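D-ribose pyranase (Bacillus subtilis, PDB 1OGD) probably catalyses the interconversion of the beta-pyranose and beta-furanose forms of D-ribose, as a decamer built from two pentamers. Local coordinates at residues A16-G19 with H20-I24; A81-L84 with E85-S89; L96-E99 with E100-L104. One frame throughout, in Å; residues are numbered along the deposited sequence.

Contact 1 of 3, residues A16-G19 with H20-I24; sequences ADLG and HTDKI. With RIP (beta-D-ribopyranose), chain H.
Asp22 reaches back to Gly19, whose N donates to Asp22 OD2 over 2.7 Å. The amide comes from above the carboxylate, 48° out of its plane. A second bond runs from Asp22 N to Gly19 O, 3.1 Å, and closes a type II beta turn over Gly19 to Asp22. The carboxylate meets the amide because Asp22 CG stands beside its own backbone N (chi1 -71°). A water 2.7 Å from Asp22 OD2 is also within bonding distance of Asp17 O. Next to the turn, Leu18 and Asp22 slide past each other in opposite directions, with Leu18 CD2 3.6 Å from Asp22 CB. The Leu18 and Ile24 side chains cross at about a right angle, Leu18 CD2 4.0 Å from Ile24 CG2, and Met62 touches both.

His20, at the second position of the turn, meets a bound ribopyranose with its ring edge: His20 ND1 donates to the ring oxygen O5 over 2.8 Å. Thr21 CG2 lies over one face of the imidazole. His20 NE2 is hydrogen-bonded to Glu65 OE1, and with the ND1 bond this probably limits rotation of the ring. The sugar's other bonds go to Asp28, His98 and Asn122 of a neighbouring subunit. The turn thus presents His20, the inferred proton donor, to a sugar site shared between two subunits.

Contact 2 of 3, residues A81-L84 with E85-S89; sequences AKFL and ENLFS
Leu87 N donates to Phe83 O over 2.7 Å, the shortest of the i to i+4 bonds here, with an N-H...O angle of 160°. Asn86 N to Lys82 O, 2.9 Å, and Phe88 N to Leu84 O, 2.8 Å, repeat the pattern, whereas Glu85 N to Ala81 O is weak at 3.4 Å. These spacings identify the last turns of helix 78-87, which Phe88 ends by leaving helical backbone angles. Just beyond, Ser89 OG turns back and donates to Asn86 O over 2.8 Å, from above the carbonyl plane.

The apolar side chains pair at the same spacing. Phe83 and Leu87 run side by side, each with CG anti to its backbone N (chi1 -179° and 176°), which brings Leu87 CD2 to 3.5 Å from Phe83 CE2 at an oblique approach to the ring. Phe88 is held from several directions: Leu84 CD2 lies 4.0 Å from its CE1, Leu87 CG sits over one face toward the rim, and Leu84 O meets the ring edge near its plane. Replacing Phe88 with an alanine would probably open a gap beside Leu84 and strip the Leu87 branch of the ring face it rests on. Ala59, Val64 and Val67 also touch this phenyl group, while Phe51 and Gln52 meet Leu84 and Phe83.

On the other flank, Glu85 OE2 is hydrogen-bonded to Tyr95 OH. The chemistry is that of an amphipathic helix end: i to i+4 bonds pair the amides of Asn86, Leu87 and Phe88 with carbonyls one turn back, aliphatic and aromatic carbon packs against helix 51-61 and strand 64-70, while the residues with charged and amide side chains, Lys82, Glu85 and Asn86, lie on the exposed side.

Contact 3 of 3, residues L96-E99 with E100-L104; sequences LSHE and EFKLL. With RIP (beta-D-ribopyranose), chain G.
Ser97 and Glu100 exchange polar contacts at the start of helix 98-104. As N-cap residue, Ser97 accepts a weak bond at OG from Glu100 N, 3.3 Å long. Ser97 OG in turn donates to Glu100 OE2 over 3.1 Å, using the anti lone pair of that oxygen. The serine can do both because OG stands between its backbone N and carbonyl carbon (chi1 62°). Regular helical bonding follows, with Phe101 N to Ser97 O and Lys102 N to His98 O each at 3.0 Å.

One salt bridge joins charged side chains: Lys102 NZ lies 3.2 Å from Glu99 OE2, on its syn side but 32° out of the carboxylate plane. The two chains run alongside each other, and the bent lysine also lays its CD 3.2 Å from His98 NE2, obliquely to the imidazole.

In the ligand contact, that NE2 is hydrogen-bonded to O1 of the ribopyranose at 2.8 Å, the sugar oxygen lying at the ring edge near its plane. Tyr120 packs edge-to-face with His98, and Glu72 OE1 accepts from His98 N.

Apolar contact closes the other side, where the Leu96 and Leu104 side chains cross at about a right angle, with Leu96 CD1 3.5 Å from Leu104 CD2, tighter than usual for two carbons. Both leucines rest on Ile68 of strand 64-70, while Phe101 and Leu104 touch Ile124 of strand 123-127, seating the helix against the sheet just after strand 92-96, outermost in this chain's sheet.

All three contacts are local and none is wholly core: contact 1 has three buried and no exposed touching residues, whereas contacts 2 and 3 each have three exposed ones on their outer side. Contact 1 is a turn leading from helix 9-17 into strand 23-27, an inner strand of the sheet, and it alone touches other protein chains. Contact 2 is a helix C-terminus, dominated by hydrocarbon on its covered face, with the Leu84 side chain about 11 Å from a bound ribopyranose. Contact 3 is a helix N-terminus with capping and charge pairing. Across a subunit interface, the histidines of contacts 1 and 3 bind the same ribopyranose from two copies. Both contact 2 and contact 3 pack against strand 64-70.

Contact 1 of 3, residues A16-G19 with H20-I24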
ATOM      1  N   ALA A  16     -12.272  -9.064  18.814  1.00 23.91           N
ATOM      2  CA  ALA A  16     -11.007  -8.948  19.535  1.00 23.45           C
ATOM      3  C   ALA A  16     -10.583  -7.514  19.834  1.00 25.27           C
ATOM      4  O   ALA A  16      -9.946  -7.247  20.861  1.00 24.25           O
ATOM      5  CB  ALA A  16      -9.906  -9.654  18.759  1.00 23.01           C
ATOM      6  N   ASP A  17     -10.929  -6.584  18.948  1.00 24.39           N
ATOM      7  CA  ASP A  17     -10.542  -5.196  19.153  1.00 25.54           C
ATOM      8  C   ASP A  17     -11.594  -4.347  19.839  1.00 26.18           C
ATOM      9  O   ASP A  17     -11.334  -3.195  20.173  1.00 27.53           O
ATOM     10  CB  ASP A  17     -10.157  -4.534  17.822  1.00 27.27           C
ATOM     11  CG  ASP A  17      -8.777  -4.940  17.352  1.00 29.04           C
ATOM     12  OD1 ASP A  17      -7.881  -5.072  18.212  1.00 30.00           O
ATOM     13  OD2 ASP A  17      -8.584  -5.121  16.131  1.00 30.33           O
ATOM     14  N   LEU A  18     -12.778  -4.908  20.060  1.00 25.98           N
ATOM     15  CA  LEU A  18     -13.841  -4.148  20.700  1.00 27.30           C
ATOM     16  C   LEU A  18     -13.478  -3.641  22.087  1.00 27.39           C
ATOM     17  O   LEU A  18     -12.947  -4.373  22.922  1.00 28.12           O
ATOM     18  CB  LEU A  18     -15.128  -4.977  20.795  1.00 27.69           C
ATOM     19  CG  LEU A  18     -15.906  -5.211  19.502  1.00 28.69           C
ATOM     20  CD1 LEU A  18     -17.116  -6.085  19.793  1.00 30.36           C
ATOM     21  CD2 LEU A  18     -16.333  -3.878  18.911  1.00 29.29           C
ATOM     22  N   GLY A  19     -13.769  -2.366  22.307  1.00 27.62           N
ATOM     23  CA  GLY A  19     -13.525  -1.731  23.586  1.00 28.14           C
ATOM     24  C   GLY A  19     -14.868  -1.186  24.033  1.00 28.74           C
ATOM     25  O   GLY A  19     -15.816  -1.175  23.251  1.00 30.75           O
ATOM     26  N   HIS A  20     -14.962  -0.726  25.272  1.00 28.99           N
ATOM     27  CA  HIS A  20     -16.221  -0.198  25.781  1.00 28.56           C
ATOM     28  C   HIS A  20     -16.810   0.906  24.901  1.00 28.21           C
ATOM     29  O   HIS A  20     -16.159   1.915  24.641  1.00 28.08           O
ATOM     30  CB  HIS A  20     -16.028   0.343  27.201  1.00 29.43           C
ATOM     31  CG  HIS A  20     -17.312   0.595  27.927  1.00 33.64           C
ATOM     32  ND1 HIS A  20     -17.380   1.349  29.078  1.00 36.28           N
ATOM     33  CD2 HIS A  20     -18.578   0.182  27.672  1.00 34.82           C
ATOM     34  CE1 HIS A  20     -18.632   1.390  29.501  1.00 38.53           C
ATOM     35  NE2 HIS A  20     -19.378   0.690  28.666  1.00 37.44           N
ATOM     36  N   THR A  21     -18.053   0.697  24.476  1.00 27.05           N
ATOM     37  CA  THR A  21     -18.831   1.614  23.634  1.00 28.70           C
ATOM     38  C   THR A  21     -18.649   1.473  22.120  1.00 28.57           C
ATOM     39  O   THR A  21     -19.376   2.118  21.359  1.00 29.41           O
ATOM     40  CB  THR A  21     -18.635   3.126  24.014  1.00 29.30           C
ATOM     41  OG1 THR A  21     -17.335   3.580  23.617  1.00 27.94           O
ATOM     42  CG2 THR A  21     -18.818   3.330  25.509  1.00 29.26           C
ATOM     43  N   ASP A  22     -17.705   0.645  21.672  1.00 27.44           N
ATOM     44  CA  ASP A  22     -17.529   0.449  20.233  1.00 27.85           C
ATOM     45  C   ASP A  22     -18.814  -0.175  19.702  1.00 28.34           C
ATOM     46  O   ASP A  22     -19.537  -0.848  20.442  1.00 28.14           O
ATOM     47  CB  ASP A  22     -16.345  -0.472  19.916  1.00 27.51           C
ATOM     48  CG  ASP A  22     -14.997   0.183  20.190  1.00 25.85           C
ATOM     49  OD1 ASP A  22     -14.928   1.429  20.269  1.00 26.15           O
ATOM     50  OD2 ASP A  22     -14.005  -0.559  20.313  1.00 27.12           O
ATOM     51  N   LYS A  23     -19.090   0.039  18.420  1.00 26.76           N
ATOM     52  CA  LYS A  23     -20.313  -0.465  17.812  1.00 27.16           C
ATOM     53  C   LYS A  23     -20.108  -1.296  16.556  1.00 27.86           C
ATOM     54  O   LYS A  23     -19.186  -1.051  15.773  1.00 27.60           O
ATOM     55  CB  LYS A  23     -21.226   0.713  17.461  1.00 27.49           C
ATOM     56  CG  LYS A  23     -21.500   1.661  18.617  1.00 30.10           C
ATOM     57  CD  LYS A  23     -22.155   2.939  18.127  1.00 34.52           C
ATOM     58  CE  LYS A  23     -22.416   3.917  19.267  1.00 38.88           C
ATOM     59  NZ  LYS A  23     -21.178   4.266  20.034  1.00 39.59           N
ATOM     60  N   ILE A  24     -20.963  -2.298  16.383  1.00 26.68           N
ATOM     61  CA  ILE A  24     -20.939  -3.120  15.185  1.00 27.56           C
ATOM     62  C   ILE A  24     -22.387  -3.132  14.715  1.00 27.72           C
ATOM     63  O   ILE A  24     -23.303  -2.916  15.510  1.00 26.32           O
ATOM     64  CB  ILE A  24     -20.455  -4.574  15.430  1.00 30.17           C
ATOM     65  CG1 ILE A  24     -21.414  -5.314  16.355  1.00 32.62           C
ATOM     66  CG2 ILE A  24     -19.041  -4.569  15.996  1.00 31.44           C
ATOM     67  CD1 ILE A  24     -21.079  -6.787  16.476  1.00 34.84           C
TER
HETATM   68  C1  RIP H1132     -13.727   1.756  29.577  1.00 42.84           C
HETATM   69  C2  RIP H1132     -12.470   1.556  30.387  1.00 41.61           C
HETATM   70  C3  RIP H1132     -12.602   2.269  31.721  1.00 42.62           C
HETATM   71  C4  RIP H1132     -13.845   1.880  32.507  1.00 43.41           C
HETATM   72  C5  RIP H1132     -15.056   2.112  31.607  1.00 43.16           C
HETATM   73  O1  RIP H1132     -13.843   3.096  29.141  1.00 44.44           O
HETATM   74  O2  RIP H1132     -12.295   0.169  30.565  1.00 39.52           O
HETATM   75  O3  RIP H1132     -11.449   2.073  32.499  1.00 43.18           O
HETATM   76  O4  RIP H1132     -13.808   0.516  32.869  1.00 44.57           O
HETATM   77  O5  RIP H1132     -14.932   1.455  30.327  1.00 43.10           O
HETATM   78  O   HOH W   1     -11.356  -0.071  20.454  1.00 29.39           O

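Contact 2 of 3, residues A81-L84 with E85-S89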
ATOM      1  N   ALA A  81     -38.861  -7.518  15.569  1.00 48.28           N
ATOM      2  CA  ALA A  81     -38.859  -6.468  16.579  1.00 49.36           C
ATOM      3  C   ALA A  81     -39.010  -7.107  17.958  1.00 50.43           C
ATOM      4  O   ALA A  81     -38.407  -6.655  18.938  1.00 49.92           O
ATOM      5  CB  ALA A  81     -40.005  -5.496  16.324  1.00 49.17           C
ATOM      6  N   LYS A  82     -39.822  -8.160  18.027  1.00 51.37           N
ATOM      7  CA  LYS A  82     -40.055  -8.875  19.282  1.00 52.47           C
ATOM      8  C   LYS A  82     -38.828  -9.697  19.643  1.00 50.91           C
ATOM      9  O   LYS A  82     -38.434  -9.770  20.807  1.00 51.22           O
ATOM     10  CB  LYS A  82     -41.265  -9.807  19.160  1.00 54.23           C
ATOM     11  CG  LYS A  82     -42.589  -9.106  18.913  1.00 58.11           C
ATOM     12  CD  LYS A  82     -43.751 -10.098  18.974  1.00 61.81           C
ATOM     13  CE  LYS A  82     -45.079  -9.443  18.600  1.00 64.13           C
ATOM     14  NZ  LYS A  82     -45.434  -8.289  19.482  1.00 65.23           N
ATOM     15  N   PHE A  83     -38.234 -10.324  18.634  1.00 49.44           N
ATOM     16  CA  PHE A  83     -37.044 -11.136  18.831  1.00 48.18           C
ATOM     17  C   PHE A  83     -36.006 -10.323  19.598  1.00 47.21           C
ATOM     18  O   PHE A  83     -35.458 -10.786  20.597  1.00 46.04           O
ATOM     19  CB  PHE A  83     -36.469 -11.554  17.481  1.00 48.48           C
ATOM     20  CG  PHE A  83     -35.248 -12.412  17.587  1.00 49.27           C
ATOM     21  CD1 PHE A  83     -35.361 -13.788  17.734  1.00 49.21           C
ATOM     22  CD2 PHE A  83     -33.980 -11.841  17.548  1.00 50.43           C
ATOM     23  CE1 PHE A  83     -34.228 -14.587  17.840  1.00 49.49           C
ATOM     24  CE2 PHE A  83     -32.841 -12.629  17.655  1.00 49.95           C
ATOM     25  CZ  PHE A  83     -32.967 -14.006  17.800  1.00 50.70           C
ATOM     26  N   LEU A  84     -35.749  -9.107  19.121  1.00 47.33           N
ATOM     27  CA  LEU A  84     -34.785  -8.207  19.746  1.00 47.27           C
ATOM     28  C   LEU A  84     -35.114  -7.904  21.203  1.00 48.53           C
ATOM     29  O   LEU A  84     -34.248  -8.001  22.074  1.00 46.67           O
ATOM     30  CB  LEU A  84     -34.708  -6.889  18.974  1.00 47.53           C
ATOM     31  CG  LEU A  84     -33.943  -6.890  17.651  1.00 48.67           C
ATOM     32  CD1 LEU A  84     -33.978  -5.490  17.044  1.00 48.10           C
ATOM     33  CD2 LEU A  84     -32.506  -7.333  17.896  1.00 48.18           C
ATOM     34  N   GLU A  85     -36.362  -7.515  21.455  1.00 50.29           N
ATOM     35  CA  GLU A  85     -36.814  -7.198  22.808  1.00 52.39           C
ATOM     36  C   GLU A  85     -36.580  -8.397  23.723  1.00 51.65           C
ATOM     37  O   GLU A  85     -36.100  -8.251  24.845  1.00 51.68           O
ATOM     38  CB  GLU A  85     -38.304  -6.846  22.795  1.00 55.39           C
ATOM     39  CG  GLU A  85     -38.658  -5.567  22.044  1.00 60.74           C
ATOM     40  CD  GLU A  85     -38.319  -4.310  22.825  1.00 64.22           C
ATOM     41  OE1 GLU A  85     -38.832  -4.156  23.955  1.00 65.86           O
ATOM     42  OE2 GLU A  85     -37.545  -3.472  22.313  1.00 66.63           O
ATOM     43  N   ASN A  86     -36.918  -9.580  23.223  1.00 51.55           N
ATOM     44  CA  ASN A  86     -36.761 -10.822  23.972  1.00 51.74           C
ATOM     45  C   ASN A  86     -35.302 -11.218  24.160  1.00 50.79           C
ATOM     46  O   ASN A  86     -34.900 -11.610  25.255  1.00 50.80           O
ATOM     47  CB  ASN A  86     -37.509 -11.955  23.264  1.00 54.06           C
ATOM     48  CG  ASN A  86     -39.020 -11.781  23.316  1.00 57.19           C
ATOM     49  OD1 ASN A  86     -39.756 -12.423  22.563  1.00 59.60           O
ATOM     50  ND2 ASN A  86     -39.491 -10.919  24.216  1.00 56.94           N
ATOM     51  N   LEU A  87     -34.512 -11.119  23.093  1.00 49.27           N
ATOM     52  CA  LEU A  87     -33.098 -11.477  23.158  1.00 47.25           C
ATOM     53  C   LEU A  87     -32.308 -10.539  24.066  1.00 46.43           C
ATOM     54  O   LEU A  87     -31.484 -10.988  24.859  1.00 45.66           O
ATOM     55  CB  LEU A  87     -32.479 -11.485  21.752  1.00 47.37           C
ATOM     56  CG  LEU A  87     -30.968 -11.752  21.652  1.00 47.18           C
ATOM     57  CD1 LEU A  87     -30.634 -13.087  22.299  1.00 47.28           C
ATOM     58  CD2 LEU A  87     -30.536 -11.748  20.194  1.00 45.22           C
ATOM     59  N   PHE A  88     -32.555  -9.239  23.958  1.00 46.25           N
ATOM     60  CA  PHE A  88     -31.833  -8.285  24.788  1.00 48.74           C
ATOM     61  C   PHE A  88     -32.685  -7.719  25.921  1.00 51.48           C
ATOM     62  O   PHE A  88     -32.887  -6.507  26.033  1.00 51.74           O
ATOM     63  CB  PHE A  88     -31.259  -7.165  23.914  1.00 46.31           C
ATOM     64  CG  PHE A  88     -30.269  -7.654  22.892  1.00 44.42           C
ATOM     65  CD1 PHE A  88     -30.659  -7.895  21.580  1.00 43.17           C
ATOM     66  CD2 PHE A  88     -28.952  -7.923  23.257  1.00 43.21           C
ATOM     67  CE1 PHE A  88     -29.754  -8.399  20.646  1.00 43.23           C
ATOM     68  CE2 PHE A  88     -28.038  -8.428  22.330  1.00 42.99           C
ATOM     69  CZ  PHE A  88     -28.440  -8.667  21.022  1.00 42.78           C
ATOM     70  N   SER A  89     -33.160  -8.626  26.771  1.00 54.84           N
ATOM     71  CA  SER A  89     -33.999  -8.297  27.921  1.00 57.80           C
ATOM     72  C   SER A  89     -33.354  -7.309  28.884  1.00 58.85           C
ATOM     73  O   SER A  89     -33.952  -6.290  29.226  1.00 60.02           O
ATOM     74  CB  SER A  89     -34.344  -9.573  28.689  1.00 57.47           C
ATOM     75  OG  SER A  89     -34.908 -10.547  27.831  1.00 60.57           O
TER

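Contact 3 of 3, residues L96-E99 with E100-L104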
ATOM      1  N   LEU A  96     -34.654   4.792  16.951  1.00 45.68           N
ATOM      2  CA  LEU A  96     -34.464   6.057  16.259  1.00 44.85           C
ATOM      3  C   LEU A  96     -35.085   5.916  14.885  1.00 43.16           C
ATOM      4  O   LEU A  96     -35.438   4.815  14.470  1.00 42.88           O
ATOM      5  CB  LEU A  96     -32.974   6.359  16.097  1.00 46.48           C
ATOM      6  CG  LEU A  96     -32.095   6.341  17.343  1.00 47.34           C
ATOM      7  CD1 LEU A  96     -30.650   6.545  16.927  1.00 48.95           C
ATOM      8  CD2 LEU A  96     -32.535   7.428  18.306  1.00 49.66           C
ATOM      9  N   SER A  97     -35.225   7.027  14.177  1.00 42.59           N
ATOM     10  CA  SER A  97     -35.776   6.973  12.835  1.00 42.91           C
ATOM     11  C   SER A  97     -34.709   6.270  12.004  1.00 41.69           C
ATOM     12  O   SER A  97     -33.533   6.280  12.367  1.00 40.53           O
ATOM     13  CB  SER A  97     -36.017   8.386  12.296  1.00 43.80           C
ATOM     14  OG  SER A  97     -34.802   9.108  12.194  1.00 46.78           O
ATOM     15  N   HIS A  98     -35.115   5.654  10.901  1.00 41.23           N
ATOM     16  CA  HIS A  98     -34.168   4.954  10.045  1.00 40.35           C
ATOM     17  C   HIS A  98     -33.059   5.883   9.556  1.00 40.24           C
ATOM     18  O   HIS A  98     -31.917   5.458   9.384  1.00 40.96           O
ATOM     19  CB  HIS A  98     -34.888   4.343   8.845  1.00 38.71           C
ATOM     20  CG  HIS A  98     -34.009   3.482   7.995  1.00 39.00           C
ATOM     21  ND1 HIS A  98     -33.468   2.297   8.448  1.00 38.32           N
ATOM     22  CD2 HIS A  98     -33.566   3.638   6.727  1.00 37.98           C
ATOM     23  CE1 HIS A  98     -32.730   1.760   7.492  1.00 38.72           C
ATOM     24  NE2 HIS A  98     -32.772   2.554   6.437  1.00 38.61           N
ATOM     25  N   GLU A  99     -33.395   7.150   9.334  1.00 40.63           N
ATOM     26  CA  GLU A  99     -32.413   8.120   8.863  1.00 42.82           C
ATOM     27  C   GLU A  99     -31.316   8.367   9.889  1.00 41.73           C
ATOM     28  O   GLU A  99     -30.134   8.388   9.545  1.00 41.02           O
ATOM     29  CB  GLU A  99     -33.094   9.443   8.501  1.00 45.99           C
ATOM     30  CG  GLU A  99     -34.000   9.351   7.287  1.00 50.33           C
ATOM     31  CD  GLU A  99     -33.280   8.791   6.072  1.00 54.42           C
ATOM     32  OE1 GLU A  99     -32.250   9.373   5.664  1.00 55.98           O
ATOM     33  OE2 GLU A  99     -33.744   7.767   5.522  1.00 56.33           O
ATOM     34  N   GLU A 100     -31.705   8.562  11.145  1.00 41.95           N
ATOM     35  CA  GLU A 100     -30.726   8.788  12.202  1.00 43.55           C
ATOM     36  C   GLU A 100     -29.894   7.520  12.361  1.00 42.00           C
ATOM     37  O   GLU A 100     -28.685   7.581  12.579  1.00 42.01           O
ATOM     38  CB  GLU A 100     -31.418   9.098  13.527  1.00 47.25           C
ATOM     39  CG  GLU A 100     -32.325  10.308  13.507  1.00 53.79           C
ATOM     40  CD  GLU A 100     -32.971  10.552  14.861  1.00 57.62           C
ATOM     41  OE1 GLU A 100     -32.236  10.904  15.811  1.00 59.84           O
ATOM     42  OE2 GLU A 100     -34.205  10.377  14.978  1.00 58.79           O
ATOM     43  N   PHE A 101     -30.561   6.374  12.252  1.00 39.18           N
ATOM     44  CA  PHE A 101     -29.908   5.077  12.372  1.00 37.92           C
ATOM     45  C   PHE A 101     -28.734   4.984  11.399  1.00 37.70           C
ATOM     46  O   PHE A 101     -27.612   4.660  11.796  1.00 36.46           O
ATOM     47  CB  PHE A 101     -30.910   3.959  12.069  1.00 36.37           C
ATOM     48  CG  PHE A 101     -30.345   2.574  12.225  1.00 35.04           C
ATOM     49  CD1 PHE A 101     -30.255   1.981  13.480  1.00 34.57           C
ATOM     50  CD2 PHE A 101     -29.899   1.863  11.116  1.00 33.61           C
ATOM     51  CE1 PHE A 101     -29.729   0.702  13.627  1.00 34.32           C
ATOM     52  CE2 PHE A 101     -29.374   0.585  11.254  1.00 34.40           C
ATOM     53  CZ  PHE A 101     -29.288   0.002  12.512  1.00 34.33           C
ATOM     54  N   LYS A 102     -29.001   5.267  10.124  1.00 36.91           N
ATOM     55  CA  LYS A 102     -27.967   5.214   9.098  1.00 37.71           C
ATOM     56  C   LYS A 102     -26.784   6.124   9.414  1.00 36.88           C
ATOM     57  O   LYS A 102     -25.639   5.779   9.124  1.00 37.57           O
ATOM     58  CB  LYS A 102     -28.562   5.563   7.730  1.00 37.33           C
ATOM     59  CG  LYS A 102     -29.094   4.345   6.991  1.00 40.61           C
ATOM     60  CD  LYS A 102     -30.343   4.645   6.182  1.00 45.06           C
ATOM     61  CE  LYS A 102     -30.100   5.656   5.083  1.00 46.87           C
ATOM     62  NZ  LYS A 102     -31.370   5.922   4.356  1.00 49.05           N
ATOM     63  N   LEU A 103     -27.057   7.277  10.016  1.00 36.36           N
ATOM     64  CA  LEU A 103     -25.994   8.208  10.373  1.00 36.54           C
ATOM     65  C   LEU A 103     -25.064   7.582  11.407  1.00 36.48           C
ATOM     66  O   LEU A 103     -23.844   7.749  11.347  1.00 35.15           O
ATOM     67  CB  LEU A 103     -26.579   9.500  10.940  1.00 37.31           C
ATOM     68  CG  LEU A 103     -27.376  10.377   9.976  1.00 40.93           C
ATOM     69  CD1 LEU A 103     -27.895  11.606  10.721  1.00 41.97           C
ATOM     70  CD2 LEU A 103     -26.494  10.788   8.797  1.00 40.71           C
ATOM     71  N   LEU A 104     -25.648   6.859  12.357  1.00 35.66           N
ATOM     72  CA  LEU A 104     -24.870   6.206  13.401  1.00 36.42           C
ATOM     73  C   LEU A 104     -23.975   5.090  12.877  1.00 33.96           C
ATOM     74  O   LEU A 104     -22.930   4.817  13.457  1.00 34.47           O
ATOM     75  CB  LEU A 104     -25.795   5.641  14.486  1.00 39.03           C
ATOM     76  CG  LEU A 104     -26.273   6.599  15.579  1.00 41.80           C
ATOM     77  CD1 LEU A 104     -26.915   7.836  14.959  1.00 44.26           C
ATOM     78  CD2 LEU A 104     -27.259   5.871  16.484  1.00 43.79           C
TER
HETATM   79  C1  RIP G1134     -32.424  -0.277   3.518  1.00 39.76           C
HETATM   80  C2  RIP G1134     -32.612  -1.451   4.444  1.00 37.21           C
HETATM   81  C3  RIP G1134     -33.887  -1.263   5.252  1.00 39.24           C
HETATM   82  C4  RIP G1134     -35.126  -1.010   4.402  1.00 39.61           C
HETATM   83  C5  RIP G1134     -34.834   0.187   3.505  1.00 40.55           C
HETATM   84  O1  RIP G1134     -32.099   0.898   4.233  1.00 41.81           O
HETATM   85  O2  RIP G1134     -32.675  -2.617   3.651  1.00 35.15           O
HETATM   86  O3  RIP G1134     -34.092  -2.360   6.103  1.00 38.13           O
HETATM   87  O4  RIP G1134     -35.419  -2.123   3.579  1.00 40.64           O
HETATM   88  O5  RIP G1134     -33.616   0.026   2.745  1.00 39.91           O